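Local coordinates for protein Bug27 (Bordetella pertussis, PDB 2QPQ), which probably serves as a periplasmic solute-binding receptor of the Bug family, closing around its ligand in the manner of a Venus flytrap, at residues Leu10-Phe16 and Ala41-Pro47; Thr22-Ala26 and Leu69-Ser73; Gly80-Asn84 and Gly297-Asp301. One frame throughout, in Å; residues are numbered along the deposited sequence.

Interaction 1 (Leu10-Phe16 and Ala41-Pro47); sequences LDIIVTF and AVVENRP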
ATOM      1  N   LEU A  10      22.044  -5.107   9.524  1.00 27.58           N
ATOM      2  CA  LEU A  10      21.051  -5.447   8.511  1.00 26.37           C
ATOM      3  C   LEU A  10      20.981  -4.292   7.510  1.00 24.10           C
ATOM      4  O   LEU A  10      21.338  -3.152   7.808  1.00 23.45           O
ATOM      5  CB  LEU A  10      19.673  -5.718   9.132  1.00 26.51           C
ATOM      6  CG  LEU A  10      19.292  -7.023   9.832  1.00 27.83           C
ATOM      7  CD1 LEU A  10      20.386  -7.734  10.579  1.00 32.80           C
ATOM      8  CD2 LEU A  10      18.082  -6.743  10.727  1.00 28.40           C
ATOM      9  N   ASP A  11      20.558  -4.608   6.300  1.00 22.17           N
ATOM     10  CA  ASP A  11      20.413  -3.613   5.250  1.00 21.47           C
ATOM     11  C   ASP A  11      18.964  -3.745   4.800  1.00 21.08           C
ATOM     12  O   ASP A  11      18.584  -4.756   4.254  1.00 19.73           O
ATOM     13  CB  ASP A  11      21.369  -3.961   4.118  1.00 21.77           C
ATOM     14  CG  ASP A  11      21.356  -2.934   2.992  1.00 25.76           C
ATOM     15  OD1 ASP A  11      20.875  -1.778   3.217  1.00 26.85           O
ATOM     16  OD2 ASP A  11      21.855  -3.271   1.891  1.00 25.66           O
ATOM     17  N   ILE A  12      18.144  -2.751   5.111  1.00 20.48           N
ATOM     18  CA  ILE A  12      16.720  -2.812   4.819  1.00 18.88           C
ATOM     19  C   ILE A  12      16.535  -1.876   3.632  1.00 18.26           C
ATOM     20  O   ILE A  12      16.806  -0.670   3.736  1.00 18.18           O
ATOM     21  CB  ILE A  12      15.871  -2.347   6.029  1.00 19.49           C
ATOM     22  CG1 ILE A  12      16.038  -3.304   7.223  1.00 18.58           C
ATOM     23  CG2 ILE A  12      14.383  -2.205   5.671  1.00 18.97           C
ATOM     24  CD1 ILE A  12      15.361  -2.755   8.494  1.00 19.10           C
ATOM     25  N   ILE A  13      16.093  -2.436   2.514  1.00 17.08           N
ATOM     26  CA  ILE A  13      15.990  -1.657   1.272  1.00 17.50           C
ATOM     27  C   ILE A  13      14.540  -1.299   1.098  1.00 16.74           C
ATOM     28  O   ILE A  13      13.671  -2.180   1.028  1.00 16.87           O
ATOM     29  CB  ILE A  13      16.519  -2.445   0.028  1.00 17.34           C
ATOM     30  CG1 ILE A  13      17.993  -2.927   0.189  1.00 19.17           C
ATOM     31  CG2 ILE A  13      16.303  -1.605  -1.248  1.00 20.26           C
ATOM     32  CD1 ILE A  13      18.976  -1.839   0.514  1.00 19.62           C
ATOM     33  N   VAL A  14      14.251   0.001   1.114  1.00 16.44           N
ATOM     34  CA  VAL A  14      12.870   0.461   1.011  1.00 16.87           C
ATOM     35  C   VAL A  14      12.515   0.754  -0.455  1.00 16.91           C
ATOM     36  O   VAL A  14      13.255   1.449  -1.123  1.00 16.48           O
ATOM     37  CB  VAL A  14      12.620   1.720   1.880  1.00 16.22           C
ATOM     38  CG1 VAL A  14      11.137   1.977   1.971  1.00 16.59           C
ATOM     39  CG2 VAL A  14      13.217   1.546   3.278  1.00 18.13           C
ATOM     40  N   THR A  15      11.367   0.244  -0.902  1.00 17.01           N
ATOM     41  CA  THR A  15      10.956   0.272  -2.318  1.00 17.39           C
ATOM     42  C   THR A  15      10.278   1.581  -2.662  1.00 18.00           C
ATOM     43  O   THR A  15       9.978   1.835  -3.814  1.00 17.43           O
ATOM     44  CB  THR A  15       9.932  -0.851  -2.622  1.00 18.24           C
ATOM     45  OG1 THR A  15       8.891  -0.835  -1.624  1.00 18.59           O
ATOM     46  CG2 THR A  15      10.623  -2.228  -2.684  1.00 15.30           C
ATOM     47  N   PHE A  16      10.043   2.417  -1.661  1.00 18.45           N
ATOM     48  CA  PHE A  16       9.382   3.718  -1.881  1.00 20.27           C
ATOM     49  C   PHE A  16      10.159   4.835  -1.221  1.00 20.74           C
ATOM     50  O   PHE A  16      10.971   4.590  -0.317  1.00 19.23           O
ATOM     51  CB  PHE A  16       7.889   3.650  -1.471  1.00 20.48           C
ATOM     52  CG  PHE A  16       7.027   3.040  -2.547  1.00 22.91           C
ATOM     53  CD1 PHE A  16       6.995   1.650  -2.729  1.00 23.92           C
ATOM     54  CD2 PHE A  16       6.355   3.845  -3.460  1.00 22.29           C
ATOM     55  CE1 PHE A  16       6.271   1.075  -3.776  1.00 22.37           C
ATOM     56  CE2 PHE A  16       5.631   3.285  -4.505  1.00 22.64           C
ATOM     57  CZ  PHE A  16       5.588   1.896  -4.662  1.00 21.97           C
ATOM     58  N   ALA A  41      20.399  -1.556  11.881  1.00 35.33           N
ATOM     59  CA  ALA A  41      19.576  -1.886  10.747  1.00 32.37           C
ATOM     60  C   ALA A  41      19.620  -0.654   9.871  1.00 30.80           C
ATOM     61  O   ALA A  41      18.837   0.294  10.083  1.00 31.13           O
ATOM     62  CB  ALA A  41      18.162  -2.162  11.213  1.00 33.16           C
ATOM     63  N   VAL A  42      20.549  -0.626   8.926  1.00 27.36           N
ATOM     64  CA  VAL A  42      20.643   0.492   7.992  1.00 25.10           C
ATOM     65  C   VAL A  42      19.425   0.471   7.063  1.00 24.52           C
ATOM     66  O   VAL A  42      19.157  -0.525   6.390  1.00 23.00           O
ATOM     67  CB  VAL A  42      21.925   0.437   7.141  1.00 24.99           C
ATOM     68  CG1 VAL A  42      21.942   1.603   6.083  1.00 24.81           C
ATOM     69  CG2 VAL A  42      23.208   0.400   8.032  1.00 25.78           C
ATOM     70  N   VAL A  43      18.711   1.586   7.009  1.00 23.51           N
ATOM     71  CA  VAL A  43      17.554   1.711   6.134  1.00 23.37           C
ATOM     72  C   VAL A  43      17.918   2.605   4.963  1.00 23.81           C
ATOM     73  O   VAL A  43      18.454   3.707   5.145  1.00 24.23           O
ATOM     74  CB  VAL A  43      16.343   2.257   6.913  1.00 23.71           C
ATOM     75  CG1 VAL A  43      15.165   2.625   5.981  1.00 23.05           C
ATOM     76  CG2 VAL A  43      15.932   1.255   8.001  1.00 23.91           C
ATOM     77  N   GLU A  44      17.675   2.127   3.750  1.00 22.46           N
ATOM     78  CA  GLU A  44      17.974   2.934   2.597  1.00 22.02           C
ATOM     79  C   GLU A  44      16.846   2.859   1.564  1.00 21.28           C
ATOM     80  O   GLU A  44      16.205   1.836   1.416  1.00 20.91           O
ATOM     81  CB  GLU A  44      19.350   2.552   2.035  1.00 23.70           C
ATOM     82  CG  GLU A  44      19.486   1.116   1.691  1.00 23.94           C
ATOM     83  CD  GLU A  44      20.823   0.810   1.033  1.00 28.34           C
ATOM     84  OE1 GLU A  44      21.271   1.584   0.140  1.00 31.01           O
ATOM     85  OE2 GLU A  44      21.413  -0.219   1.381  1.00 23.92           O
ATOM     86  N   ASN A  45      16.552   3.962   0.903  1.00 19.56           N
ATOM     87  CA  ASN A  45      15.500   3.957  -0.108  1.00 20.05           C
ATOM     88  C   ASN A  45      16.123   3.677  -1.452  1.00 20.58           C
ATOM     89  O   ASN A  45      17.097   4.317  -1.815  1.00 19.89           O
ATOM     90  CB  ASN A  45      14.720   5.288  -0.144  1.00 20.02           C
ATOM     91  CG  ASN A  45      14.139   5.650   1.201  1.00 19.95           C
ATOM     92  OD1 ASN A  45      12.999   5.287   1.534  1.00 21.81           O
ATOM     93  ND2 ASN A  45      14.917   6.335   1.992  1.00 17.88           N
ATOM     94  N   ARG A  46      15.565   2.689  -2.160  1.00 21.04           N
ATOM     95  CA  ARG A  46      15.930   2.410  -3.541  1.00 22.02           C
ATOM     96  C   ARG A  46      14.651   2.306  -4.351  1.00 21.40           C
ATOM     97  O   ARG A  46      14.240   1.199  -4.701  1.00 21.39           O
ATOM     98  CB  ARG A  46      16.755   1.100  -3.610  1.00 22.12           C
ATOM     99  CG  ARG A  46      18.000   1.119  -2.724  1.00 25.45           C
ATOM    100  CD  ARG A  46      19.170   1.903  -3.378  1.00 30.89           C
ATOM    101  NE  ARG A  46      20.374   1.415  -2.759  1.00 39.54           N
ATOM    102  CZ  ARG A  46      21.422   0.873  -3.351  1.00 34.68           C
ATOM    103  NH1 ARG A  46      21.537   0.760  -4.668  1.00 36.05           N
ATOM    104  NH2 ARG A  46      22.379   0.454  -2.569  1.00 39.07           N
ATOM    105  N   PRO A  47      13.975   3.454  -4.613  1.00 21.22           N
ATOM    106  CA  PRO A  47      12.613   3.444  -5.118  1.00 20.35           C
ATOM    107  C   PRO A  47      12.396   3.375  -6.636  1.00 19.58           C
ATOM    108  O   PRO A  47      11.273   3.348  -7.091  1.00 18.22           O
ATOM    109  CB  PRO A  47      12.066   4.747  -4.562  1.00 20.22           C
ATOM    110  CG  PRO A  47      13.237   5.659  -4.547  1.00 22.70           C
ATOM    111  CD  PRO A  47      14.454   4.840  -4.407  1.00 21.82           C
TER
HETATM  112  O   HOH W   1       8.815   3.439  -5.747  1.00 18.76           O
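Ile12 and Val14 tie strand 10-14 to strand 41-45 in a parallel ladder. Ile12 gives its N-H to Val42 O and receives Glu44 N at its own carbonyl; Val14 N then goes to Glu44 O, 2.7 Å away, and Arg46 N to Val14 O. The bond from Val42 N to Leu10 O is more bent, with 137° at the hydrogen. Beyond the strands a water donates to both Thr15 O and Pro47 O, and it sits over one face of the Phe16 ring.

Apolar packing differs on the two faces. On the face of Ile12, Val14, Ala41 and Val43, Ile12 CD1 lies 3.9 Å from Ala41 CB. Val43 forks: its CG1, anti to the backbone N, comes within 3.5 Å of Val14 CG2, while its CG2 turns to Ile12. Beta-branched residues suit extended backbone, and helix 21-35, which links the two strands as a beta-alpha-beta unit, covers this layer, with Thr22 and Ala26 on Val14. On the other face Ile13 runs alongside Glu44, touches Arg46 CG with CG2 at 3.5 Å, and is covered by Leu57 and Val58 of helix 52-59.

The charged groups share that second face. Glu44 CG stands between its backbone N and carbonyl carbon (chi1 56°), which brings OE2 to 2.5 Å from Asp11 OD1, the carboxylate planes 36° apart. Arg46 holds Glu44 OE1 side-on through NE (3.0 Å from OE1) and NH2, both from the same face of the carboxylate. Asp11 OD2 has its own salt bridge to Arg61. Two carboxylate oxygens this close imply that the acids probably share a proton, with the two arginines likely to balance the remaining negative charge.

Interaction 2 (Thr22-Ala26 and Leu69-Ser73); sequences TDMLA and LMVNS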
ATOM      1  N   THR A  22       5.480   3.325   3.763  1.00 18.12           N
ATOM      2  CA  THR A  22       6.439   2.232   3.642  1.00 18.13           C
ATOM      3  C   THR A  22       7.799   2.628   4.251  1.00 17.59           C
ATOM      4  O   THR A  22       8.384   1.883   5.050  1.00 17.14           O
ATOM      5  CB  THR A  22       6.589   1.800   2.162  1.00 18.39           C
ATOM      6  OG1 THR A  22       5.298   1.471   1.659  1.00 20.74           O
ATOM      7  CG2 THR A  22       7.474   0.567   2.050  1.00 17.78           C
ATOM      8  N   ASP A  23       8.271   3.823   3.901  1.00 16.87           N
ATOM      9  CA  ASP A  23       9.545   4.342   4.433  1.00 17.63           C
ATOM     10  C   ASP A  23       9.403   4.579   5.952  1.00 17.45           C
ATOM     11  O   ASP A  23      10.314   4.325   6.731  1.00 17.38           O
ATOM     12  CB  ASP A  23       9.891   5.649   3.728  1.00 17.43           C
ATOM     13  CG  ASP A  23      11.041   6.374   4.373  1.00 21.32           C
ATOM     14  OD1 ASP A  23      12.215   6.098   4.021  1.00 21.15           O
ATOM     15  OD2 ASP A  23      10.762   7.246   5.241  1.00 23.81           O
ATOM     16  N   MET A  24       8.253   5.086   6.353  1.00 17.42           N
ATOM     17  CA  MET A  24       8.036   5.432   7.777  1.00 18.21           C
ATOM     18  C   MET A  24       8.152   4.146   8.636  1.00 18.21           C
ATOM     19  O   MET A  24       8.835   4.115   9.668  1.00 17.66           O
ATOM     20  CB  MET A  24       6.641   6.045   7.939  1.00 18.35           C
ATOM     21  CG  MET A  24       6.251   6.358   9.401  1.00 22.59           C
ATOM     22  SD  MET A  24       5.535   4.986  10.336  1.00 27.66           S
ATOM     23  CE  MET A  24       3.855   4.922   9.703  1.00 23.33           C
ATOM     24  N   LEU A  25       7.449   3.099   8.216  1.00 17.79           N
ATOM     25  CA  LEU A  25       7.495   1.830   8.922  1.00 18.33           C
ATOM     26  C   LEU A  25       8.885   1.182   8.908  1.00 19.14           C
ATOM     27  O   LEU A  25       9.344   0.674   9.933  1.00 18.98           O
ATOM     28  CB  LEU A  25       6.451   0.886   8.354  1.00 18.76           C
ATOM     29  CG  LEU A  25       4.985   1.255   8.532  1.00 19.89           C
ATOM     30  CD1 LEU A  25       4.116   0.432   7.554  1.00 18.80           C
ATOM     31  CD2 LEU A  25       4.551   1.042  10.021  1.00 19.49           C
ATOM     32  N   ALA A  26       9.544   1.169   7.751  1.00 19.30           N
ATOM     33  CA  ALA A  26      10.918   0.665   7.692  1.00 19.43           C
ATOM     34  C   ALA A  26      11.838   1.408   8.680  1.00 20.05           C
ATOM     35  O   ALA A  26      12.580   0.780   9.434  1.00 19.76           O
ATOM     36  CB  ALA A  26      11.482   0.707   6.227  1.00 18.71           C
ATOM     37  N   LEU A  69      13.847  -6.437   2.112  1.00 14.48           N
ATOM     38  CA  LEU A  69      13.157  -5.529   1.218  1.00 13.70           C
ATOM     39  C   LEU A  69      11.893  -5.071   1.912  1.00 13.98           C
ATOM     40  O   LEU A  69      11.071  -5.897   2.287  1.00 14.00           O
ATOM     41  CB  LEU A  69      12.800  -6.244  -0.097  1.00 13.51           C
ATOM     42  CG  LEU A  69      12.243  -5.270  -1.146  1.00 13.46           C
ATOM     43  CD1 LEU A  69      13.357  -4.334  -1.704  1.00 14.23           C
ATOM     44  CD2 LEU A  69      11.575  -6.099  -2.267  1.00 12.71           C
ATOM     45  N   MET A  70      11.767  -3.769   2.142  1.00 14.30           N
ATOM     46  CA  MET A  70      10.518  -3.231   2.699  1.00 14.96           C
ATOM     47  C   MET A  70       9.545  -2.955   1.555  1.00 14.55           C
ATOM     48  O   MET A  70       9.856  -2.169   0.672  1.00 15.94           O
ATOM     49  CB  MET A  70      10.748  -1.931   3.494  1.00 14.44           C
ATOM     50  CG  MET A  70       9.408  -1.498   4.146  1.00 14.91           C
ATOM     51  SD  MET A  70       9.217  -2.288   5.788  1.00 21.41           S
ATOM     52  CE  MET A  70       7.494  -2.002   6.097  1.00 18.56           C
ATOM     53  N   VAL A  71       8.399  -3.615   1.580  1.00 14.30           N
ATOM     54  CA  VAL A  71       7.417  -3.587   0.486  1.00 14.77           C
ATOM     55  C   VAL A  71       6.050  -3.100   0.948  1.00 15.21           C
ATOM     56  O   VAL A  71       5.674  -3.198   2.132  1.00 15.06           O
ATOM     57  CB  VAL A  71       7.258  -5.013  -0.227  1.00 14.22           C
ATOM     58  CG1 VAL A  71       8.576  -5.425  -0.908  1.00 12.57           C
ATOM     59  CG2 VAL A  71       6.800  -6.168   0.792  1.00 13.12           C
ATOM     60  N   ASN A  72       5.272  -2.642  -0.017  1.00 15.99           N
ATOM     61  CA  ASN A  72       3.846  -2.584   0.180  1.00 16.55           C
ATOM     62  C   ASN A  72       3.163  -3.331  -0.969  1.00 16.41           C
ATOM     63  O   ASN A  72       3.837  -3.928  -1.814  1.00 16.75           O
ATOM     64  CB  ASN A  72       3.361  -1.135   0.320  1.00 16.84           C
ATOM     65  CG  ASN A  72       3.686  -0.289  -0.898  1.00 18.67           C
ATOM     66  OD1 ASN A  72       4.478   0.652  -0.820  1.00 25.07           O
ATOM     67  ND2 ASN A  72       3.073  -0.597  -2.002  1.00 14.37           N
ATOM     68  N   SER A  73       1.838  -3.325  -0.981  1.00 15.52           N
ATOM     69  CA  SER A  73       1.042  -3.994  -2.028  1.00 16.12           C
ATOM     70  C   SER A  73       1.486  -3.731  -3.469  1.00 15.88           C
ATOM     71  O   SER A  73       1.338  -4.609  -4.316  1.00 15.52           O
ATOM     72  CB  SER A  73      -0.440  -3.656  -1.851  1.00 15.68           C
ATOM     73  OG  SER A  73      -0.897  -4.281  -0.683  1.00 15.16           O
TER
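Thr22 faces Asn72 and Ala26 faces Met70 where helix 21-35 lies over strand 67-72, with CA-CA separations of 6.5 Å for Thr22-Asn72 and 6.3 Å for Ala26-Met70. The short axes come within 8.5 Å and their directions differ by 139°, so the helix runs slantwise and roughly counter to the strand. Thr22, Leu25 and Ala26 recur at the spacing of one helical turn, closed by the backbone bond from Ala26 N to Thr22 O, and all three direct their CB toward the strand. Met70 and Asn72, two apart on the strand, point back at them.

Met70 carries the apolar part of the contact, touching Thr22, Leu25 and Ala26. Its CG extends anti to the backbone N (chi1 -175°), and a bend at chi2 (88°) then lays the thioether along the helix surface. CG meets the Thr22 methyl CG2 at 3.5 Å, the two side chains sliding past each other in opposite directions; Ala26 CB rests 3.7 Å from the same Met70 CG and also touches the sulfur. The chain ends with Met70 CE at 3.8 Å from Leu25 CB. A flexible, unbranched methionine can follow these contours, and the small alanine lets the helix come close. Val14 and Ile12 flank Ala26, and Leu232 of strand 227-235 adjoins Met70.

Thr22 serves two surroundings: its methyl goes into this apolar layer, while OG1 lies close to the end of the Asn72 side chain, whose amide orientation is uncertain, the two side chains crossing at about a right angle. OG1 is also hydrogen-bonded to a bound citrate, probably acquired during crystallisation. A helix packed on the mixed sheet of an alpha/beta domain, with a threonine in its first turn beside a bound citrate, is consistent with the ligand cleft of a periplasmic binding protein.

Interaction 3 (Gly80-Asn84 and Gly297-Asp301); sequences GVFRN and GLKVD
Val81 packs its side chain alongside Leu298 and Val300, all pointing the same way. Its CG1 meets Leu298 CD2 at 3.7 Å, while Val81 CB lies 3.9 Å from Val300 CG2; Phe82 CZ reaches Val300 CG1 more loosely. These compact aliphatic groups suit a place where Thr293 of helix 275-296 also packs, and Leu298 continues onto His143 and Leu144 of helix 141-153.

Backbone bonding begins at once beside this centre: Val300 N donates to Val81 O over 2.7 Å, nearly straight at 170°. The chain reaches this point through a Schellman motif that ends helix 275-296, where Gly297 readily takes a positive phi (71°), and the C-terminal tail then lies against the last, weakly bonded part of helix 74-81.

Further out, Lys299, bent at chi2 (-70°), curls back so that NZ donates to Gly80 O at 2.8 Å, from above the carbonyl plane. A water joins NZ to Phe82 O.

The terminal Asp301 is held by Arg83 at both its carboxylates. Its OD1 takes the backbone N of Arg83 at 2.9 Å through the syn lone pair, and the extended arginine chain slides past it to place NE 2.6 Å from Asp301 O, with OXT in a salt bridge to the same nitrogen. Lys299 CG lies over one face of the Arg83 guanidinium.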
ATOM      1  N   GLY A  80       2.103  -7.596 -12.927  1.00 20.14           N
ATOM      2  CA  GLY A  80       1.083  -7.465 -13.965  1.00 20.99           C
ATOM      3  C   GLY A  80       1.261  -6.242 -14.855  1.00 21.79           C
ATOM      4  O   GLY A  80       0.769  -6.238 -15.980  1.00 23.68           O
ATOM      5  N   VAL A  81       1.999  -5.232 -14.399  1.00 21.57           N
ATOM      6  CA  VAL A  81       2.067  -3.932 -15.083  1.00 21.98           C
ATOM      7  C   VAL A  81       3.434  -3.587 -15.669  1.00 23.19           C
ATOM      8  O   VAL A  81       3.572  -2.566 -16.372  1.00 23.42           O
ATOM      9  CB  VAL A  81       1.595  -2.746 -14.174  1.00 22.06           C
ATOM     10  CG1 VAL A  81       0.112  -2.943 -13.743  1.00 20.82           C
ATOM     11  CG2 VAL A  81       2.527  -2.549 -12.948  1.00 21.28           C
ATOM     12  N   PHE A  82       4.447  -4.402 -15.361  1.00 23.34           N
ATOM     13  CA  PHE A  82       5.728  -4.273 -16.009  1.00 24.65           C
ATOM     14  C   PHE A  82       5.884  -5.352 -17.052  1.00 25.74           C
ATOM     15  O   PHE A  82       5.595  -6.501 -16.772  1.00 25.71           O
ATOM     16  CB  PHE A  82       6.883  -4.265 -14.998  1.00 24.37           C
ATOM     17  CG  PHE A  82       6.989  -2.970 -14.260  1.00 23.08           C
ATOM     18  CD1 PHE A  82       6.188  -2.734 -13.138  1.00 20.81           C
ATOM     19  CD2 PHE A  82       7.863  -1.983 -14.706  1.00 21.15           C
ATOM     20  CE1 PHE A  82       6.264  -1.521 -12.472  1.00 21.04           C
ATOM     21  CE2 PHE A  82       7.960  -0.773 -14.067  1.00 21.84           C
ATOM     22  CZ  PHE A  82       7.153  -0.527 -12.930  1.00 22.90           C
ATOM     23  N   ARG A  83       6.317  -4.954 -18.248  1.00 27.86           N
ATOM     24  CA  ARG A  83       6.438  -5.869 -19.406  1.00 31.08           C
ATOM     25  C   ARG A  83       7.497  -6.942 -19.168  1.00 31.73           C
ATOM     26  O   ARG A  83       7.268  -8.125 -19.461  1.00 33.53           O
ATOM     27  CB  ARG A  83       6.717  -5.087 -20.708  1.00 31.43           C
ATOM     28  CG  ARG A  83       5.574  -4.102 -21.085  1.00 31.83           C
ATOM     29  CD  ARG A  83       5.841  -3.257 -22.375  1.00 32.43           C
ATOM     30  NE  ARG A  83       4.787  -2.242 -22.554  1.00 36.16           N
ATOM     31  CZ  ARG A  83       3.603  -2.489 -23.110  1.00 36.58           C
ATOM     32  NH1 ARG A  83       3.324  -3.708 -23.549  1.00 38.28           N
ATOM     33  NH2 ARG A  83       2.693  -1.528 -23.212  1.00 38.74           N
ATOM     34  N   ASN A  84       8.626  -6.546 -18.581  1.00 32.74           N
ATOM     35  CA  ASN A  84       9.766  -7.454 -18.406  1.00 32.87           C
ATOM     36  C   ASN A  84      10.399  -7.323 -17.024  1.00 31.93           C
ATOM     37  O   ASN A  84      11.510  -6.794 -16.883  1.00 32.49           O
ATOM     38  CB  ASN A  84      10.848  -7.199 -19.459  1.00 34.15           C
ATOM     39  CG  ASN A  84      10.341  -7.318 -20.888  1.00 37.62           C
ATOM     40  OD1 ASN A  84      10.164  -6.300 -21.584  1.00 41.00           O
ATOM     41  ND2 ASN A  84      10.132  -8.552 -21.346  1.00 41.34           N
ATOM     42  N   GLY A 297      -6.053  -3.603 -19.159  1.00 26.46           N
ATOM     43  CA  GLY A 297      -4.970  -3.380 -20.111  1.00 25.33           C
ATOM     44  C   GLY A 297      -3.866  -2.432 -19.693  1.00 25.11           C
ATOM     45  O   GLY A 297      -3.301  -1.714 -20.524  1.00 25.71           O
ATOM     46  N   LEU A 298      -3.538  -2.438 -18.400  1.00 24.60           N
ATOM     47  CA  LEU A 298      -2.574  -1.480 -17.849  1.00 24.36           C
ATOM     48  C   LEU A 298      -1.156  -2.026 -17.899  1.00 24.43           C
ATOM     49  O   LEU A 298      -0.894  -3.096 -17.362  1.00 23.75           O
ATOM     50  CB  LEU A 298      -2.944  -1.112 -16.395  1.00 22.92           C
ATOM     51  CG  LEU A 298      -1.953  -0.219 -15.637  1.00 23.20           C
ATOM     52  CD1 LEU A 298      -1.886   1.205 -16.165  1.00 19.24           C
ATOM     53  CD2 LEU A 298      -2.325  -0.216 -14.172  1.00 19.90           C
ATOM     54  N   LYS A 299      -0.256  -1.280 -18.539  1.00 25.44           N
ATOM     55  CA  LYS A 299       1.168  -1.478 -18.389  1.00 27.53           C
ATOM     56  C   LYS A 299       1.776  -0.126 -18.037  1.00 28.52           C
ATOM     57  O   LYS A 299       1.400   0.915 -18.575  1.00 30.12           O
ATOM     58  CB  LYS A 299       1.862  -2.028 -19.657  1.00 27.91           C
ATOM     59  CG  LYS A 299       1.438  -3.410 -20.134  1.00 28.34           C
ATOM     60  CD  LYS A 299       1.897  -4.532 -19.203  1.00 27.86           C
ATOM     61  CE  LYS A 299       1.480  -5.881 -19.765  1.00 29.29           C
ATOM     62  NZ  LYS A 299       1.346  -6.893 -18.683  1.00 27.83           N
ATOM     63  N   VAL A 300       2.716  -0.149 -17.125  1.00 29.32           N
ATOM     64  CA  VAL A 300       3.352   1.074 -16.657  1.00 31.06           C
ATOM     65  C   VAL A 300       4.669   1.307 -17.406  1.00 32.19           C
ATOM     66  O   VAL A 300       5.198   2.400 -17.389  1.00 33.78           O
ATOM     67  CB  VAL A 300       3.472   1.074 -15.107  1.00 30.67           C
ATOM     68  CG1 VAL A 300       4.279   2.239 -14.626  1.00 33.72           C
ATOM     69  CG2 VAL A 300       2.087   1.153 -14.489  1.00 30.12           C
ATOM     70  N   ASP A 301       5.185   0.293 -18.091  1.00 33.83           N
ATOM     71  CA  ASP A 301       6.360   0.520 -18.968  1.00 35.63           C
ATOM     72  C   ASP A 301       6.111  -0.072 -20.369  1.00 36.87           C
ATOM     73  O   ASP A 301       4.959  -0.322 -20.751  1.00 37.76           O
ATOM     74  CB  ASP A 301       7.635  -0.088 -18.350  1.00 35.23           C
ATOM     75  CG  ASP A 301       7.633  -1.578 -18.423  1.00 34.37           C
ATOM     76  OD1 ASP A 301       6.546  -2.128 -18.686  1.00 30.68           O
ATOM     77  OD2 ASP A 301       8.698  -2.215 -18.247  1.00 36.61           O
ATOM     78  OXT ASP A 301       7.049  -0.329 -21.146  1.00 38.07           O
TER
HETATM   79  O   HOH W   2      -1.615  -5.643 -18.132  1.00 35.12           O
HETATM   80  O   HOH W   3       3.097  -7.992 -17.143  1.00 30.92           O

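Overall arrangement
Interactions 1 and 2 adjoin, their centres 8 Å apart, and share one sheet: strand 10-14 lies between strands 41-45 and 67-72, and Ile13 O meets Met70 N from the neighbouring strand. Helix 21-35 follows strand 10-14 and leads to strand 41-45, so along the chain the segments of the two contacts alternate. Interaction 3 comes after both; its first segment lies at the weakly bonded last part of helix 74-81, which follows strand 67-72, and its second is the C-terminus. Its centre lies about 24 Å from that of interaction 1 and 22 Å from that of interaction 2. Thus a sheet-and-helix core beside the citrate site is distinct from a surface contact that anchors the chain's end.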